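PDB 4O2H: protein BCAM1869 from Burkholderia cenocepacia, which probably acts as a transcriptional regulator in quorum sensing, as a homolog of RsaM. Local coordinates for residues A[26-34]-A[118-126]; A[78-89]-A[128-136]. One frame throughout, in Å; residues are numbered along the deposited sequence.

Both contacts set a C-terminal helix against the rest of the chain, and their centres lie about 17 Å apart. Contact 1 packs helix 112-125 against the turn that joins helix 25-29 to strand 34-40; contact 2 packs the next helix, 128-138, across the antiparallel sheet at strand 74-83 and the start of strand 89-98. Along the sequence the segments alternate, 26-34, 78-89, 118-126, 128-136, so the two contacts cross. They meet where Leu123 CD1 packs on Trp78 CZ3, 3.6 Å away. The two successive C-terminal helices thus lie against the same antiparallel sheet, contact 1 also tying in the segment that leads into strand 34-40.

Contact 1. Residues A[26-34]-A[118-126]; sequences GALAALVLD and ALAARLAAL
The backbones come closest at Ala29 and Arg122, whose CA atoms are 5.6 Å apart, and they stand farther apart on the way to Leu33 and Leu126. Arg122 bridges that gap with a bent side chain. Its CG lies anti to the backbone N (chi1 -179°) and the chain then bends at chi2 (51°), which lays the aliphatic part over the carbonyl oxygen of Leu28 and swings the guanidinium to the carbonyl of Leu31. Arg122 NE donates to Leu31 O at 2.8 Å, about 20° out of the guanidinium plane, and Arg122 NH2 adds a weak bond to the same oxygen at 3.0 Å. Ala29 O sits over one face of the group, badly angled for a direct bond; a water bridges it instead to NH1, the NH1 side being weak. On the opposite face lies Leu126 CD2.

Leucines fill in on the sheet side. Leu28 splits its branches, CD1 meeting Leu119 CD2 at 3.8 Å and CD2 meeting Ala118 CB, and crosses Leu119 at about a right angle. The same Leu119 CD2 also receives Leu31 CD2. Further on, Leu33 CD1 presses on Leu123 CD2 at 3.6 Å, while its CB lies by Leu126 CD1. Val74 and Val76 of strand 74-83 back the Leu33 end.

One arginine therefore grips the Leu31 carbonyl directly and reaches that of Ala29 only through water, between a short helix and strand 34-40; its positive charge probably complements the partial negative charge of those oxygens, while the leucines beside it fill the space between helix 112-125, the 26-34 segment and the strands beneath.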
ATOM      1  N   GLY A  26      -8.217  18.877 -15.813  1.00 62.50           N
ATOM      2  CA  GLY A  26      -9.191  18.194 -16.652  1.00 62.33           C
ATOM      3  C   GLY A  26      -8.877  16.738 -16.901  1.00 63.22           C
ATOM      4  O   GLY A  26      -9.753  15.884 -16.758  1.00 61.03           O
ATOM      5  N   ALA A  27      -7.629  16.449 -17.290  1.00 60.66           N
ATOM      6  CA  ALA A  27      -7.118  15.093 -17.519  1.00 59.93           C
ATOM      7  C   ALA A  27      -7.253  14.213 -16.251  1.00 60.80           C
ATOM      8  O   ALA A  27      -7.453  13.001 -16.360  1.00 60.29           O
ATOM      9  CB  ALA A  27      -5.657  15.162 -17.932  1.00 60.90           C
ATOM     10  N   LEU A  28      -7.138  14.851 -15.074  1.00 53.94           N
ATOM     11  CA  LEU A  28      -7.224  14.272 -13.740  1.00 52.24           C
ATOM     12  C   LEU A  28      -8.681  13.981 -13.388  1.00 55.91           C
ATOM     13  O   LEU A  28      -8.965  12.949 -12.768  1.00 54.05           O
ATOM     14  CB  LEU A  28      -6.579  15.239 -12.729  1.00 51.89           C
ATOM     15  CG  LEU A  28      -5.712  14.693 -11.593  1.00 55.45           C
ATOM     16  CD1 LEU A  28      -4.920  13.448 -11.979  1.00 55.51           C
ATOM     17  CD2 LEU A  28      -4.803  15.750 -11.070  1.00 55.95           C
ATOM     18  N   ALA A  29      -9.608  14.863 -13.815  1.00 51.67           N
ATOM     19  CA  ALA A  29     -11.049  14.670 -13.631  1.00 50.99           C
ATOM     20  C   ALA A  29     -11.569  13.496 -14.509  1.00 56.50           C
ATOM     21  O   ALA A  29     -12.641  12.985 -14.222  1.00 56.45           O
ATOM     22  CB  ALA A  29     -11.818  15.954 -13.949  1.00 52.81           C
ATOM     23  N   ALA A  30     -10.803  13.047 -15.542  1.00 53.12           N
ATOM     24  CA  ALA A  30     -11.195  11.898 -16.371  1.00 52.25           C
ATOM     25  C   ALA A  30     -10.280  10.684 -16.130  1.00 53.44           C
ATOM     26  O   ALA A  30     -10.397   9.684 -16.832  1.00 53.35           O
ATOM     27  CB  ALA A  30     -11.188  12.281 -17.845  1.00 55.27           C
ATOM     28  N   LEU A  31      -9.376  10.765 -15.135  1.00 50.03           N
ATOM     29  CA  LEU A  31      -8.455   9.679 -14.792  1.00 48.91           C
ATOM     30  C   LEU A  31      -9.191   8.357 -14.502  1.00 51.70           C
ATOM     31  O   LEU A  31     -10.110   8.299 -13.694  1.00 49.98           O
ATOM     32  CB  LEU A  31      -7.566  10.047 -13.598  1.00 47.48           C
ATOM     33  CG  LEU A  31      -6.370   9.099 -13.377  1.00 50.61           C
ATOM     34  CD1 LEU A  31      -5.435   9.125 -14.553  1.00 50.88           C
ATOM     35  CD2 LEU A  31      -5.636   9.445 -12.124  1.00 54.55           C
ATOM     36  N   VAL A  32      -8.780   7.315 -15.201  1.00 51.58           N
ATOM     37  CA  VAL A  32      -9.344   5.970 -15.128  1.00 52.96           C
ATOM     38  C   VAL A  32      -8.527   5.145 -14.117  1.00 55.97           C
ATOM     39  O   VAL A  32      -7.506   4.587 -14.470  1.00 58.52           O
ATOM     40  CB  VAL A  32      -9.342   5.342 -16.568  1.00 60.65           C
ATOM     41  CG1 VAL A  32      -9.759   3.864 -16.567  1.00 60.26           C
ATOM     42  CG2 VAL A  32     -10.217   6.156 -17.542  1.00 62.22           C
ATOM     43  N   LEU A  33      -8.952   5.087 -12.867  1.00 50.30           N
ATOM     44  CA  LEU A  33      -8.235   4.280 -11.876  1.00 48.58           C
ATOM     45  C   LEU A  33      -8.998   3.012 -11.536  1.00 51.00           C
ATOM     46  O   LEU A  33     -10.226   3.019 -11.485  1.00 49.33           O
ATOM     47  CB  LEU A  33      -7.959   5.052 -10.589  1.00 47.22           C
ATOM     48  CG  LEU A  33      -6.990   6.172 -10.674  1.00 52.50           C
ATOM     49  CD1 LEU A  33      -7.153   7.076  -9.508  1.00 53.41           C
ATOM     50  CD2 LEU A  33      -5.554   5.676 -10.810  1.00 51.10           C
ATOM     51  N   ASP A  34      -8.243   1.923 -11.322  1.00 46.86           N
ATOM     52  CA  ASP A  34      -8.741   0.611 -10.956  1.00 45.64           C
ATOM     53  C   ASP A  34      -8.195   0.235  -9.610  1.00 45.50           C
ATOM     54  O   ASP A  34      -7.058   0.589  -9.302  1.00 43.78           O
ATOM     55  CB  ASP A  34      -8.308  -0.437 -11.993  1.00 49.40           C
ATOM     56  CG  ASP A  34      -8.754  -0.130 -13.404  1.00 67.08           C
ATOM     57  OD1 ASP A  34      -9.941   0.239 -13.587  1.00 66.41           O
ATOM     58  OD2 ASP A  34      -7.918  -0.275 -14.336  1.00 82.32           O
ATOM     59  N   ALA A 118      -7.299  17.170  -5.938  1.00 47.28           N
ATOM     60  CA  ALA A 118      -7.882  16.811  -7.228  1.00 46.72           C
ATOM     61  C   ALA A 118      -8.027  15.307  -7.338  1.00 48.01           C
ATOM     62  O   ALA A 118      -9.032  14.846  -7.863  1.00 49.18           O
ATOM     63  CB  ALA A 118      -7.038  17.350  -8.378  1.00 47.21           C
ATOM     64  N   LEU A 119      -7.067  14.537  -6.798  1.00 42.63           N
ATOM     65  CA  LEU A 119      -7.176  13.071  -6.836  1.00 41.42           C
ATOM     66  C   LEU A 119      -8.250  12.563  -5.911  1.00 44.38           C
ATOM     67  O   LEU A 119      -9.018  11.697  -6.350  1.00 42.65           O
ATOM     68  CB  LEU A 119      -5.864  12.357  -6.556  1.00 41.08           C
ATOM     69  CG  LEU A 119      -4.845  12.367  -7.725  1.00 45.72           C
ATOM     70  CD1 LEU A 119      -3.451  11.995  -7.221  1.00 45.10           C
ATOM     71  CD2 LEU A 119      -5.236  11.367  -8.810  1.00 47.18           C
ATOM     72  N   ALA A 120      -8.361  13.124  -4.659  1.00 42.95           N
ATOM     73  CA  ALA A 120      -9.398  12.700  -3.682  1.00 43.69           C
ATOM     74  C   ALA A 120     -10.802  12.927  -4.283  1.00 47.40           C
ATOM     75  O   ALA A 120     -11.668  12.059  -4.123  1.00 48.00           O
ATOM     76  CB  ALA A 120      -9.247  13.425  -2.323  1.00 43.80           C
ATOM     77  N   ALA A 121     -10.980  14.036  -5.042  1.00 38.42           N
ATOM     78  CA  ALA A 121     -12.219  14.381  -5.773  1.00 39.96           C
ATOM     79  C   ALA A 121     -12.483  13.371  -6.914  1.00 46.68           C
ATOM     80  O   ALA A 121     -13.604  12.846  -7.016  1.00 47.84           O
ATOM     81  CB  ALA A 121     -12.143  15.810  -6.337  1.00 40.65           C
ATOM     82  N   ARG A 122     -11.454  13.031  -7.720  1.00 40.96           N
ATOM     83  CA  ARG A 122     -11.668  12.011  -8.755  1.00 40.97           C
ATOM     84  C   ARG A 122     -12.047  10.660  -8.103  1.00 46.71           C
ATOM     85  O   ARG A 122     -12.942   9.956  -8.593  1.00 48.44           O
ATOM     86  CB  ARG A 122     -10.427  11.845  -9.662  1.00 39.98           C
ATOM     87  CG  ARG A 122     -10.607  10.798 -10.775  1.00 41.91           C
ATOM     88  CD  ARG A 122     -11.892  11.033 -11.576  1.00 34.36           C
ATOM     89  NE  ARG A 122     -11.910  10.218 -12.781  1.00 40.71           N
ATOM     90  CZ  ARG A 122     -13.007   9.832 -13.418  1.00 61.74           C
ATOM     91  NH1 ARG A 122     -14.206  10.221 -12.988  1.00 48.99           N
ATOM     92  NH2 ARG A 122     -12.917   9.065 -14.501  1.00 43.85           N
ATOM     93  N   LEU A 123     -11.399  10.321  -6.979  1.00 42.08           N
ATOM     94  CA  LEU A 123     -11.662   9.052  -6.290  1.00 41.70           C
ATOM     95  C   LEU A 123     -13.104   8.953  -5.833  1.00 44.28           C
ATOM     96  O   LEU A 123     -13.686   7.887  -5.980  1.00 44.39           O
ATOM     97  CB  LEU A 123     -10.688   8.809  -5.111  1.00 41.28           C
ATOM     98  CG  LEU A 123      -9.209   8.689  -5.538  1.00 45.36           C
ATOM     99  CD1 LEU A 123      -8.283   8.822  -4.356  1.00 43.34           C
ATOM    100  CD2 LEU A 123      -8.961   7.442  -6.372  1.00 48.59           C
ATOM    101  N   ALA A 124     -13.699  10.056  -5.350  1.00 39.93           N
ATOM    102  CA  ALA A 124     -15.099  10.091  -4.899  1.00 39.83           C
ATOM    103  C   ALA A 124     -16.071   9.873  -6.068  1.00 43.41           C
ATOM    104  O   ALA A 124     -17.102   9.219  -5.888  1.00 44.50           O
ATOM    105  CB  ALA A 124     -15.409  11.412  -4.199  1.00 40.27           C
ATOM    106  N   ALA A 125     -15.728  10.391  -7.260  1.00 39.72           N
ATOM    107  CA  ALA A 125     -16.496  10.215  -8.498  1.00 39.54           C
ATOM    108  C   ALA A 125     -16.355   8.767  -8.974  1.00 47.37           C
ATOM    109  O   ALA A 125     -17.226   8.283  -9.666  1.00 49.13           O
ATOM    110  CB  ALA A 125     -16.009  11.187  -9.574  1.00 39.68           C
ATOM    111  N   LEU A 126     -15.270   8.060  -8.586  1.00 44.28           N
ATOM    112  CA  LEU A 126     -15.087   6.650  -8.971  1.00 42.55           C
ATOM    113  C   LEU A 126     -15.713   5.709  -7.945  1.00 48.04           C
ATOM    114  O   LEU A 126     -15.614   4.490  -8.102  1.00 49.46           O
ATOM    115  CB  LEU A 126     -13.597   6.298  -9.205  1.00 41.10           C
ATOM    116  CG  LEU A 126     -12.963   6.953 -10.458  1.00 45.20           C
ATOM    117  CD1 LEU A 126     -11.469   6.746 -10.483  1.00 45.42           C
ATOM    118  CD2 LEU A 126     -13.590   6.420 -11.773  1.00 44.12           C
TER
HETATM  119  O   HOH W   1     -14.556  12.972 -12.305  1.00 50.40           O

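Contact 2. Residues A[78-89]-A[128-136]; sequences WDWYLERATGTF and WPAAVASAL
Trp78, midway along strand 74-83, turns its indole edge into the face of Trp128 of the 128-136 segment. This is a T-shaped pair: the five-membered ring of Trp78 and the six-membered ring of Trp128 have centroids 4.7 Å apart and planes at 84°. Trp78 CZ2 comes within 3.6 Å of Trp128 CD2, and Trp78 NE1 lies over the same face, buried and with no hydrogen-bond partner in the model. The opposite face of Trp128 is covered by Pro129 CD of its own helix.

Two residues on, Trp80 again points at the helix. Its CB touches Trp128 CH2 at 3.6 Å. With CG wedged between the backbone N and the carbonyl carbon (chi1 56°), the indole lies along the helix, where Val132 CG1 makes a CH-pi contact over the five-membered ring, 4.0 Å from its centroid. Trp80 CH2 meets Leu136 CD1 at 3.5 Å. Trp80 NE1 is hydrogen-bonded to Tyr60 O on strand 55-65, which fixes the rotation of the indole.

Past the turn, where Thr86 OG1 donates to Glu83 OE1, the chain comes back at Phe89. Its CB packs on Trp128 CH2 at 3.5 Å, its CD1 comes up against Pro129 CB, the two side chains sliding past each other in opposite directions, and its CZ reaches Ala133 CB at 3.9 Å. Leu82 CD1 lies over one face of the phenyl ring.

Here a beta hairpin offers an aromatic surface to a helix whose axis crosses strand 78-83 almost at right angles (84°): helix-on-sheet packing, with helix 128-138 lying across one face of the antiparallel sheet.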
ATOM      1  N   TRP A  78      -3.860   5.468  -0.522  1.00 36.86           N
ATOM      2  CA  TRP A  78      -4.231   6.280   0.625  1.00 37.08           C
ATOM      3  C   TRP A  78      -4.670   5.384   1.768  1.00 41.38           C
ATOM      4  O   TRP A  78      -4.962   4.186   1.577  1.00 41.86           O
ATOM      5  CB  TRP A  78      -5.361   7.297   0.261  1.00 35.65           C
ATOM      6  CG  TRP A  78      -6.675   6.652  -0.120  1.00 36.43           C
ATOM      7  CD1 TRP A  78      -7.781   6.505   0.681  1.00 39.02           C
ATOM      8  CD2 TRP A  78      -7.075   6.218  -1.439  1.00 35.42           C
ATOM      9  NE1 TRP A  78      -8.820   5.973  -0.040  1.00 36.94           N
ATOM     10  CE2 TRP A  78      -8.421   5.788  -1.346  1.00 38.01           C
ATOM     11  CE3 TRP A  78      -6.409   6.108  -2.678  1.00 35.57           C
ATOM     12  CZ2 TRP A  78      -9.110   5.240  -2.442  1.00 36.21           C
ATOM     13  CZ3 TRP A  78      -7.078   5.537  -3.747  1.00 36.95           C
ATOM     14  CH2 TRP A  78      -8.423   5.135  -3.636  1.00 37.33           C
ATOM     15  N   ASP A  79      -4.735   5.989   2.953  1.00 38.95           N
ATOM     16  CA  ASP A  79      -5.296   5.408   4.172  1.00 39.38           C
ATOM     17  C   ASP A  79      -6.729   5.851   4.297  1.00 43.25           C
ATOM     18  O   ASP A  79      -7.075   7.004   3.970  1.00 42.44           O
ATOM     19  CB  ASP A  79      -4.492   5.803   5.428  1.00 41.71           C
ATOM     20  CG  ASP A  79      -3.121   5.166   5.533  1.00 51.58           C
ATOM     21  OD1 ASP A  79      -2.833   4.223   4.752  1.00 51.61           O
ATOM     22  OD2 ASP A  79      -2.344   5.588   6.405  1.00 61.78           O
ATOM     23  N   TRP A  80      -7.583   4.925   4.736  1.00 40.75           N
ATOM     24  CA  TRP A  80      -9.016   5.211   4.913  1.00 39.50           C
ATOM     25  C   TRP A  80      -9.491   4.739   6.286  1.00 41.48           C
ATOM     26  O   TRP A  80      -8.810   3.985   6.950  1.00 41.09           O
ATOM     27  CB  TRP A  80      -9.857   4.548   3.798  1.00 36.95           C
ATOM     28  CG  TRP A  80      -9.625   3.062   3.735  1.00 38.14           C
ATOM     29  CD1 TRP A  80      -8.711   2.415   2.957  1.00 40.25           C
ATOM     30  CD2 TRP A  80     -10.215   2.057   4.584  1.00 38.71           C
ATOM     31  NE1 TRP A  80      -8.699   1.076   3.257  1.00 40.38           N
ATOM     32  CE2 TRP A  80      -9.608   0.828   4.258  1.00 42.09           C
ATOM     33  CE3 TRP A  80     -11.223   2.074   5.578  1.00 40.45           C
ATOM     34  CZ2 TRP A  80      -9.937  -0.367   4.916  1.00 42.12           C
ATOM     35  CZ3 TRP A  80     -11.548   0.891   6.226  1.00 42.32           C
ATOM     36  CH2 TRP A  80     -10.917  -0.313   5.891  1.00 42.88           C
ATOM     37  N   TYR A  81     -10.664   5.174   6.688  1.00 39.29           N
ATOM     38  CA  TYR A  81     -11.329   4.702   7.877  1.00 40.36           C
ATOM     39  C   TYR A  81     -12.799   4.668   7.587  1.00 46.10           C
ATOM     40  O   TYR A  81     -13.312   5.434   6.758  1.00 44.35           O
ATOM     41  CB  TYR A  81     -10.984   5.457   9.188  1.00 42.95           C
ATOM     42  CG  TYR A  81     -11.397   6.908   9.289  1.00 46.14           C
ATOM     43  CD1 TYR A  81     -12.643   7.265   9.792  1.00 49.25           C
ATOM     44  CD2 TYR A  81     -10.501   7.931   8.981  1.00 47.88           C
ATOM     45  CE1 TYR A  81     -13.019   8.601   9.915  1.00 51.24           C
ATOM     46  CE2 TYR A  81     -10.860   9.274   9.115  1.00 49.74           C
ATOM     47  CZ  TYR A  81     -12.123   9.602   9.582  1.00 58.38           C
ATOM     48  OH  TYR A  81     -12.480  10.918   9.733  1.00 59.30           O
ATOM     49  N   LEU A  82     -13.471   3.750   8.260  1.00 44.34           N
ATOM     50  CA  LEU A  82     -14.895   3.598   8.153  1.00 43.95           C
ATOM     51  C   LEU A  82     -15.517   4.133   9.443  1.00 48.98           C
ATOM     52  O   LEU A  82     -15.277   3.574  10.514  1.00 49.53           O
ATOM     53  CB  LEU A  82     -15.226   2.106   7.903  1.00 43.91           C
ATOM     54  CG  LEU A  82     -16.699   1.696   7.985  1.00 47.78           C
ATOM     55  CD1 LEU A  82     -17.512   2.390   6.891  1.00 45.79           C
ATOM     56  CD2 LEU A  82     -16.809   0.219   7.899  1.00 48.73           C
ATOM     57  N   GLU A  83     -16.310   5.230   9.341  1.00 58.80           N
ATOM     58  CA  GLU A  83     -16.981   5.834  10.493  1.00 62.82           C
ATOM     59  C   GLU A  83     -18.030   4.901  11.051  1.00 70.09           C
ATOM     60  O   GLU A  83     -18.721   4.220  10.285  1.00 70.49           O
ATOM     61  CB  GLU A  83     -17.629   7.171  10.145  1.00 64.22           C
ATOM     62  CG  GLU A  83     -16.654   8.327  10.037  1.00 70.02           C
ATOM     63  CD  GLU A  83     -17.203   9.640  10.561  1.00 88.76           C
ATOM     64  OE1 GLU A  83     -18.425   9.875  10.404  1.00 84.34           O
ATOM     65  OE2 GLU A  83     -16.416  10.420  11.149  1.00 69.50           O
ATOM     66  N   ARG A  84     -18.108   4.826  12.381  1.00 68.28           N
ATOM     67  CA  ARG A  84     -19.076   3.991  13.058  1.00 72.51           C
ATOM     68  C   ARG A  84     -20.499   4.570  12.872  1.00 81.44           C
ATOM     69  O   ARG A  84     -21.406   3.849  12.450  1.00 82.70           O
ATOM     70  CB  ARG A  84     -18.706   3.874  14.550  1.00 73.59           C
ATOM     71  CG  ARG A  84     -19.443   2.778  15.319  1.00 80.16           C
ATOM     72  CD  ARG A  84     -19.025   2.681  16.793  1.00 83.24           C
ATOM     73  NE  ARG A  84     -17.574   2.816  16.970  1.00 88.59           N
ATOM     74  CZ  ARG A  84     -16.689   1.827  16.860  1.00 98.54           C
ATOM     75  NH1 ARG A  84     -17.099   0.585  16.611  1.00 83.61           N
ATOM     76  NH2 ARG A  84     -15.391   2.066  17.011  1.00 77.18           N
ATOM     77  N   ALA A  85     -20.652   5.882  13.120  1.00 80.65           N
ATOM     78  CA  ALA A  85     -21.925   6.608  13.128  1.00 85.49           C
ATOM     79  C   ALA A  85     -22.715   6.512  11.829  1.00 89.86           C
ATOM     80  O   ALA A  85     -23.873   6.077  11.826  1.00 94.56           O
ATOM     81  CB  ALA A  85     -21.690   8.081  13.459  1.00 86.36           C
ATOM     82  N   THR A  86     -22.080   6.921  10.753  1.00 80.58           N
ATOM     83  CA  THR A  86     -22.632   7.099   9.434  1.00 78.31           C
ATOM     84  C   THR A  86     -22.426   5.935   8.479  1.00 78.97           C
ATOM     85  O   THR A  86     -23.150   5.839   7.485  1.00 79.92           O
ATOM     86  CB  THR A  86     -21.955   8.343   8.841  1.00 89.81           C
ATOM     87  OG1 THR A  86     -20.564   8.312   9.185  1.00 86.11           O
ATOM     88  CG2 THR A  86     -22.574   9.647   9.367  1.00 94.10           C
ATOM     89  N   GLY A  87     -21.421   5.113   8.727  1.00 71.45           N
ATOM     90  CA  GLY A  87     -21.059   4.037   7.811  1.00 68.76           C
ATOM     91  C   GLY A  87     -20.338   4.603   6.596  1.00 66.96           C
ATOM     92  O   GLY A  87     -20.204   3.930   5.564  1.00 65.00           O
ATOM     93  N   THR A  88     -19.838   5.848   6.714  1.00 60.53           N
ATOM     94  CA  THR A  88     -19.163   6.483   5.595  1.00 57.23           C
ATOM     95  C   THR A  88     -17.638   6.229   5.620  1.00 56.30           C
ATOM     96  O   THR A  88     -16.997   6.320   6.665  1.00 56.46           O
ATOM     97  CB  THR A  88     -19.519   7.995   5.501  1.00 66.10           C
ATOM     98  OG1 THR A  88     -19.100   8.461   4.224  1.00 68.21           O
ATOM     99  CG2 THR A  88     -18.854   8.856   6.556  1.00 62.70           C
ATOM    100  N   PHE A  89     -17.088   5.911   4.456  1.00 48.48           N
ATOM    101  CA  PHE A  89     -15.660   5.739   4.232  1.00 44.94           C
ATOM    102  C   PHE A  89     -15.048   7.091   4.029  1.00 47.81           C
ATOM    103  O   PHE A  89     -15.634   7.918   3.334  1.00 46.98           O
ATOM    104  CB  PHE A  89     -15.393   4.858   3.022  1.00 44.07           C
ATOM    105  CG  PHE A  89     -15.590   3.396   3.316  1.00 45.27           C
ATOM    106  CD1 PHE A  89     -16.842   2.810   3.193  1.00 46.99           C
ATOM    107  CD2 PHE A  89     -14.517   2.598   3.685  1.00 45.17           C
ATOM    108  CE1 PHE A  89     -17.015   1.447   3.420  1.00 49.48           C
ATOM    109  CE2 PHE A  89     -14.693   1.233   3.908  1.00 48.70           C
ATOM    110  CZ  PHE A  89     -15.935   0.663   3.747  1.00 48.07           C
ATOM    111  N   TRP A 128     -14.840   5.041  -4.884  1.00 44.25           N
ATOM    112  CA  TRP A 128     -13.791   4.244  -4.300  1.00 43.17           C
ATOM    113  C   TRP A 128     -14.291   3.424  -3.082  1.00 47.38           C
ATOM    114  O   TRP A 128     -13.842   2.290  -2.969  1.00 48.43           O
ATOM    115  CB  TRP A 128     -12.564   5.084  -3.960  1.00 40.64           C
ATOM    116  CG  TRP A 128     -12.694   5.988  -2.776  1.00 40.75           C
ATOM    117  CD1 TRP A 128     -12.944   7.326  -2.792  1.00 43.00           C
ATOM    118  CD2 TRP A 128     -12.499   5.631  -1.402  1.00 40.86           C
ATOM    119  NE1 TRP A 128     -12.984   7.816  -1.513  1.00 41.87           N
ATOM    120  CE2 TRP A 128     -12.692   6.803  -0.636  1.00 43.72           C
ATOM    121  CE3 TRP A 128     -12.237   4.415  -0.732  1.00 42.72           C
ATOM    122  CZ2 TRP A 128     -12.607   6.807   0.763  1.00 42.14           C
ATOM    123  CZ3 TRP A 128     -12.150   4.419   0.653  1.00 43.60           C
ATOM    124  CH2 TRP A 128     -12.335   5.607   1.384  1.00 43.80           C
ATOM    125  N   PRO A 129     -15.200   3.886  -2.179  1.00 43.30           N
ATOM    126  CA  PRO A 129     -15.604   3.005  -1.056  1.00 42.63           C
ATOM    127  C   PRO A 129     -16.211   1.668  -1.482  1.00 43.38           C
ATOM    128  O   PRO A 129     -16.048   0.695  -0.753  1.00 42.09           O
ATOM    129  CB  PRO A 129     -16.657   3.833  -0.319  1.00 43.96           C
ATOM    130  CG  PRO A 129     -16.308   5.240  -0.648  1.00 49.05           C
ATOM    131  CD  PRO A 129     -15.910   5.183  -2.088  1.00 44.99           C
ATOM    132  N   ALA A 130     -16.933   1.623  -2.614  1.00 40.26           N
ATOM    133  CA  ALA A 130     -17.568   0.364  -3.065  1.00 41.15           C
ATOM    134  C   ALA A 130     -16.500  -0.725  -3.343  1.00 47.52           C
ATOM    135  O   ALA A 130     -16.634  -1.840  -2.847  1.00 48.16           O
ATOM    136  CB  ALA A 130     -18.438   0.604  -4.301  1.00 41.11           C
ATOM    137  N   ALA A 131     -15.405  -0.377  -4.053  1.00 44.00           N
ATOM    138  CA  ALA A 131     -14.367  -1.373  -4.355  1.00 43.28           C
ATOM    139  C   ALA A 131     -13.493  -1.732  -3.133  1.00 45.32           C
ATOM    140  O   ALA A 131     -13.047  -2.871  -3.021  1.00 44.66           O
ATOM    141  CB  ALA A 131     -13.505  -0.916  -5.512  1.00 43.88           C
ATOM    142  N   VAL A 132     -13.282  -0.805  -2.208  1.00 42.56           N
ATOM    143  CA  VAL A 132     -12.538  -1.101  -0.981  1.00 42.35           C
ATOM    144  C   VAL A 132     -13.321  -2.117  -0.123  1.00 47.21           C
ATOM    145  O   VAL A 132     -12.762  -3.160   0.238  1.00 48.23           O
ATOM    146  CB  VAL A 132     -12.203   0.193  -0.202  1.00 44.75           C
ATOM    147  CG1 VAL A 132     -11.728  -0.080   1.234  1.00 42.92           C
ATOM    148  CG2 VAL A 132     -11.187   1.026  -0.981  1.00 43.34           C
ATOM    149  N   ALA A 133     -14.611  -1.861   0.136  1.00 44.55           N
ATOM    150  CA  ALA A 133     -15.440  -2.759   0.972  1.00 43.89           C
ATOM    151  C   ALA A 133     -15.535  -4.138   0.334  1.00 48.13           C
ATOM    152  O   ALA A 133     -15.399  -5.150   1.015  1.00 47.14           O
ATOM    153  CB  ALA A 133     -16.819  -2.168   1.172  1.00 44.21           C
ATOM    154  N   SER A 134     -15.687  -4.164  -0.983  1.00 46.66           N
ATOM    155  CA  SER A 134     -15.754  -5.383  -1.779  1.00 48.48           C
ATOM    156  C   SER A 134     -14.492  -6.224  -1.591  1.00 51.88           C
ATOM    157  O   SER A 134     -14.597  -7.419  -1.313  1.00 53.09           O
ATOM    158  CB  SER A 134     -15.937  -5.031  -3.257  1.00 52.01           C
ATOM    159  OG  SER A 134     -16.164  -6.199  -4.028  1.00 59.25           O
ATOM    160  N   ALA A 135     -13.300  -5.592  -1.695  1.00 46.07           N
ATOM    161  CA  ALA A 135     -12.033  -6.308  -1.540  1.00 45.11           C
ATOM    162  C   ALA A 135     -11.888  -6.833  -0.119  1.00 49.83           C
ATOM    163  O   ALA A 135     -11.386  -7.932   0.076  1.00 49.95           O
ATOM    164  CB  ALA A 135     -10.866  -5.400  -1.885  1.00 44.17           C
ATOM    165  N   LEU A 136     -12.293  -6.022   0.872  1.00 45.75           N
ATOM    166  CA  LEU A 136     -12.232  -6.380   2.294  1.00 45.88           C
ATOM    167  C   LEU A 136     -13.056  -7.623   2.589  1.00 53.13           C
ATOM    168  O   LEU A 136     -12.657  -8.426   3.438  1.00 55.40           O
ATOM    169  CB  LEU A 136     -12.721  -5.221   3.170  1.00 44.88           C
ATOM    170  CG  LEU A 136     -11.851  -3.969   3.211  1.00 47.58           C
ATOM    171  CD1 LEU A 136     -12.417  -3.014   4.197  1.00 46.08           C
ATOM    172  CD2 LEU A 136     -10.372  -4.284   3.552  1.00 47.69           C
TER